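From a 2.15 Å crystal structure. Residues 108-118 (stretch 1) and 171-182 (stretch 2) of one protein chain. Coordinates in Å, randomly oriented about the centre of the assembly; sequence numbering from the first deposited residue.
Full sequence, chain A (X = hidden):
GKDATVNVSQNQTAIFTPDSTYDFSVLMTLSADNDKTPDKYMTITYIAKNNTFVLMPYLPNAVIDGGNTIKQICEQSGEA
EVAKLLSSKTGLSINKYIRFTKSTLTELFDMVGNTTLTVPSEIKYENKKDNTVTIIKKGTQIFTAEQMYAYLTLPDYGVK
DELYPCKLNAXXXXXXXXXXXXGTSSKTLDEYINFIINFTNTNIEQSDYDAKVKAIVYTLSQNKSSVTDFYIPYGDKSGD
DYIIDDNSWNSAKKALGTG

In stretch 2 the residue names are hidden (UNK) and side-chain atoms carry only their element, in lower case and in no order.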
# COMPACT_ATOMS: atom_id res chain seq x y z
N LEU A 108 2.83 12.91 5.66
CA LEU A 108 1.67 12.56 4.82
C LEU A 108 0.42 12.42 5.70
O LEU A 108 -0.56 13.09 5.42
CB LEU A 108 1.90 11.28 3.99
CG LEU A 108 0.69 10.72 3.20
CD1 LEU A 108 0.42 11.50 1.94
CD2 LEU A 108 0.93 9.31 2.80
N PHE A 109 0.48 11.61 6.78
CA PHE A 109 -0.63 11.40 7.71
C PHE A 109 -1.11 12.70 8.37
O PHE A 109 -2.30 12.88 8.58
CB PHE A 109 -0.22 10.42 8.84
CG PHE A 109 0.12 8.98 8.53
CD1 PHE A 109 -0.62 8.25 7.61
CD2 PHE A 109 1.10 8.31 9.25
CE1 PHE A 109 -0.33 6.91 7.35
CE2 PHE A 109 1.38 6.96 9.01
CZ PHE A 109 0.66 6.27 8.06
N ASP A 110 -0.16 13.58 8.75
CA ASP A 110 -0.41 14.86 9.43
C ASP A 110 -1.15 15.84 8.50
O ASP A 110 -1.97 16.63 8.94
CB ASP A 110 0.93 15.47 9.88
CG ASP A 110 0.77 16.69 10.75
OD1 ASP A 110 0.46 16.54 11.94
OD2 ASP A 110 0.91 17.81 10.22
N MSE A 111 -0.82 15.76 7.23
CA MSE A 111 -1.36 16.57 6.16
C MSE A 111 -2.77 16.09 5.77
O MSE A 111 -3.67 16.93 5.63
CB MSE A 111 -0.40 16.45 4.98
CG MSE A 111 -0.65 17.40 3.85
SE MSE A 111 0.41 16.84 2.35
CE MSE A 111 0.51 18.49 1.50
N VAL A 112 -2.95 14.78 5.61
CA VAL A 112 -4.22 14.20 5.12
C VAL A 112 -5.33 14.21 6.22
O VAL A 112 -6.46 14.64 5.94
CB VAL A 112 -4.01 12.79 4.50
CG1 VAL A 112 -5.34 12.19 4.01
CG2 VAL A 112 -3.01 12.85 3.36
N GLY A 113 -4.99 13.76 7.43
CA GLY A 113 -5.93 13.73 8.55
C GLY A 113 -5.71 12.53 9.44
O GLY A 113 -4.94 11.63 9.09
N ASN A 114 -6.38 12.54 10.60
CA ASN A 114 -6.33 11.49 11.62
C ASN A 114 -7.13 10.25 11.22
O ASN A 114 -8.05 10.34 10.42
CB ASN A 114 -6.92 12.03 12.92
CG ASN A 114 -6.23 13.23 13.51
OD1 ASN A 114 -5.01 13.41 13.41
ND2 ASN A 114 -7.01 14.05 14.19
N THR A 115 -6.80 9.09 11.82
CA THR A 115 -7.54 7.85 11.57
C THR A 115 -8.07 7.30 12.90
O THR A 115 -7.35 7.31 13.91
CB THR A 115 -6.68 6.83 10.80
OG1 THR A 115 -6.06 7.47 9.69
CG2 THR A 115 -7.49 5.65 10.29
N THR A 116 -9.32 6.83 12.90
CA THR A 116 -9.98 6.22 14.05
C THR A 116 -9.82 4.69 13.93
O THR A 116 -10.27 4.10 12.95
CB THR A 116 -11.43 6.69 14.16
OG1 THR A 116 -11.41 8.07 14.52
CG2 THR A 116 -12.22 5.91 15.17
N LEU A 117 -9.15 4.07 14.91
CA LEU A 117 -8.87 2.63 14.91
C LEU A 117 -9.26 1.97 16.21
O LEU A 117 -9.09 2.55 17.28
CB LEU A 117 -7.37 2.36 14.65
CG LEU A 117 -6.70 3.09 13.48
CD1 LEU A 117 -5.19 3.15 13.67
CD2 LEU A 117 -7.08 2.46 12.15
N THR A 118 -9.72 0.72 16.11
CA THR A 118 -10.07 -0.10 17.27
C THR A 118 -8.85 -0.98 17.61
O THR A 118 -8.53 -1.90 16.86
CB THR A 118 -11.35 -0.92 17.02
OG1 THR A 118 -12.41 -0.02 16.74
CG2 THR A 118 -11.73 -1.80 18.21
N UNK A 171 -4.89 -3.20 7.31
CA UNK A 171 -6.10 -2.75 7.98
C UNK A 171 -6.04 -1.26 8.33
O UNK A 171 -6.97 -0.54 8.02
o UNK A 171 -6.43 -4.98 8.85
c UNK A 171 -7.49 -3.21 10.08
c UNK A 171 -6.29 -3.62 9.25
N UNK A 172 -4.97 -0.83 9.02
CA UNK A 172 -4.78 0.56 9.44
C UNK A 172 -4.69 1.49 8.19
O UNK A 172 -5.32 2.55 8.18
c UNK A 172 -3.80 -0.01 11.71
c UNK A 172 -3.53 0.66 10.37
c UNK A 172 -3.09 2.10 10.58
N UNK A 173 -3.96 1.07 7.14
CA UNK A 173 -3.83 1.86 5.91
C UNK A 173 -5.18 1.89 5.17
O UNK A 173 -5.54 2.95 4.62
c UNK A 173 -2.62 1.40 5.02
c UNK A 173 -2.63 2.02 3.60
c UNK A 173 -1.26 1.67 5.73
c UNK A 173 -1.02 3.12 6.31
N UNK A 174 -5.95 0.77 5.19
CA UNK A 174 -7.29 0.70 4.59
C UNK A 174 -8.22 1.72 5.25
O UNK A 174 -8.95 2.45 4.56
o UNK A 174 -7.38 -1.57 3.75
c UNK A 174 -7.88 -0.70 4.74
N UNK A 175 -8.16 1.78 6.59
CA UNK A 175 -8.95 2.69 7.41
C UNK A 175 -8.57 4.14 7.12
O UNK A 175 -9.46 4.98 6.99
c UNK A 175 -8.75 2.36 8.89
o UNK A 175 -9.28 1.09 9.22
N UNK A 176 -7.27 4.43 6.98
CA UNK A 176 -6.72 5.76 6.64
C UNK A 176 -7.23 6.26 5.28
O UNK A 176 -7.57 7.44 5.16
c UNK A 176 -4.53 8.15 6.88
c UNK A 176 -3.20 8.13 4.46
c UNK A 176 -4.48 6.96 6.15
c UNK A 176 -5.16 5.71 6.66
c UNK A 176 -3.26 9.29 5.19
c UNK A 176 -3.80 6.96 4.94
c UNK A 176 -3.93 9.32 6.40
N UNK A 177 -7.29 5.37 4.27
CA UNK A 177 -7.75 5.69 2.91
C UNK A 177 -9.27 5.93 2.92
O UNK A 177 -9.73 6.89 2.30
c UNK A 177 -7.33 4.62 1.87
c UNK A 177 -8.07 4.82 0.52
c UNK A 177 -5.79 4.62 1.66
c UNK A 177 -5.18 3.34 1.03
N UNK A 178 -10.04 5.06 3.59
CA UNK A 178 -11.50 5.16 3.67
C UNK A 178 -11.98 6.38 4.45
O UNK A 178 -12.94 7.03 4.02
o UNK A 178 -12.31 1.58 3.99
c UNK A 178 -12.08 3.91 4.33
o UNK A 178 -11.71 2.80 2.25
c UNK A 178 -12.01 2.67 3.47
N UNK A 179 -11.35 6.69 5.58
CA UNK A 179 -11.80 7.80 6.42
C UNK A 179 -11.39 9.18 5.93
O UNK A 179 -12.04 10.16 6.31
n UNK A 179 -11.27 4.77 10.12
c UNK A 179 -11.30 7.62 7.86
c UNK A 179 -11.98 6.47 8.58
o UNK A 179 -10.57 6.87 10.46
c UNK A 179 -11.21 6.05 9.79
N UNK A 180 -10.31 9.28 5.14
CA UNK A 180 -9.79 10.58 4.71
C UNK A 180 -9.74 10.81 3.21
O UNK A 180 -9.41 11.93 2.82
o UNK A 180 -8.75 11.79 7.37
n UNK A 180 -7.74 9.78 7.32
c UNK A 180 -8.39 10.77 5.25
c UNK A 180 -8.31 10.82 6.74
N UNK A 181 -9.99 9.79 2.37
CA UNK A 181 -9.92 10.01 0.91
C UNK A 181 -11.28 9.95 0.26
O UNK A 181 -11.45 10.56 -0.79
c UNK A 181 -5.50 9.31 1.77
c UNK A 181 -7.50 9.35 0.40
c UNK A 181 -8.96 9.04 0.21
c UNK A 181 -6.86 9.03 1.59
c UNK A 181 -4.78 9.88 0.75
c UNK A 181 -5.39 10.19 -0.45
c UNK A 181 -6.75 9.93 -0.62
N UNK A 182 -12.24 9.23 0.87
CA UNK A 182 -13.59 9.16 0.31
C UNK A 182 -14.19 10.56 0.44
O UNK A 182 -14.16 11.15 1.52
c UNK A 182 -14.47 8.04 0.97
c UNK A 182 -15.95 8.14 0.51
c UNK A 182 -13.89 6.64 0.66
c UNK A 182 -14.46 5.44 1.48

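Position 171 has three side-chain atoms: one carbon carrying an oxygen and a carbon. They touch nothing on stretch 1. This is Thr 171; its hydroxyl is hydrogen-bonded elsewhere in the structure.

Position 172 has three carbons, forked at the first. One arm packs on Leu 117. This is Val 172; its CG1 lies 3.9 Å from Leu 117 CD1.

Position 173 has four carbons, forked at the first, with one arm two carbons long. The end of that arm reaches the Phe 109 ring. This is Ile 173; its CD1 lies 4.0 Å from Phe 109 CZ.

Position 174 has one carbon, then one oxygen, out of reach of stretch 1. It is Ser 174.

Position 175 also has one carbon and one oxygen. Its CB points toward stretch 1 and lies 3.7 Å from Leu 117 CD2 and 3.8 Å from Thr 115 CG2. It is Ser 175, small where the strand passes close.

Position 176 has one carbon, then a ring of six carbons, with no oxygen on the ring. The ring meets Phe 109, Val 112 and Thr 115. It is Phe 176. The edge of the Phe 109 ring meets its face, with planes at 80°. Thr 115 OG1 lies at its edge, 3.3 Å from CD1 of Phe 176.

Position 177 has four carbons, forked at the first, one arm two carbons long. It points away from stretch 1. It is Ile 177.

Position 178 has two carbons, the second carrying two oxygens, out of reach of stretch 1. This is Asp 178; both oxygens are hydrogen-bonded elsewhere in the structure.

Position 179 has three carbons, the third carrying one oxygen and one nitrogen: an amide. This end group meets the backbone of Thr 116. It is Gln 179. Its OE1 accepts from Thr 116 N at 2.7 Å, and its NE2 donates to Thr 116 O at 3.1 Å.

Position 180 has two carbons, the second carrying one oxygen and one nitrogen. The side chain meets Asn 114 and Val 112. It is Asn 180. Its ND2 donates to Asn 114 O and to Phe 176 O, each at 3.2 Å.

Position 181 has one carbon and a six-carbon ring. The ring meets Val 112. It is Phe 181, with CE1 3.7 Å from Val 112 CG1.

Position 182 has four carbons with the same fork as 177, out of reach of stretch 1. It is Ile 182.

The contact joins apolar packing to amide pairing. Phe 176 has the largest area covered by the other stretch, packing against Phe 109 and Val 112. Gln 179 holds both backbone polar groups of Thr 116, and Asn 180 holds the turn. There Gly 113 has positive phi, and a CB would clash with Asn 180 OD1.

Stretch 2 (171-182) TVISSFIDQNFI
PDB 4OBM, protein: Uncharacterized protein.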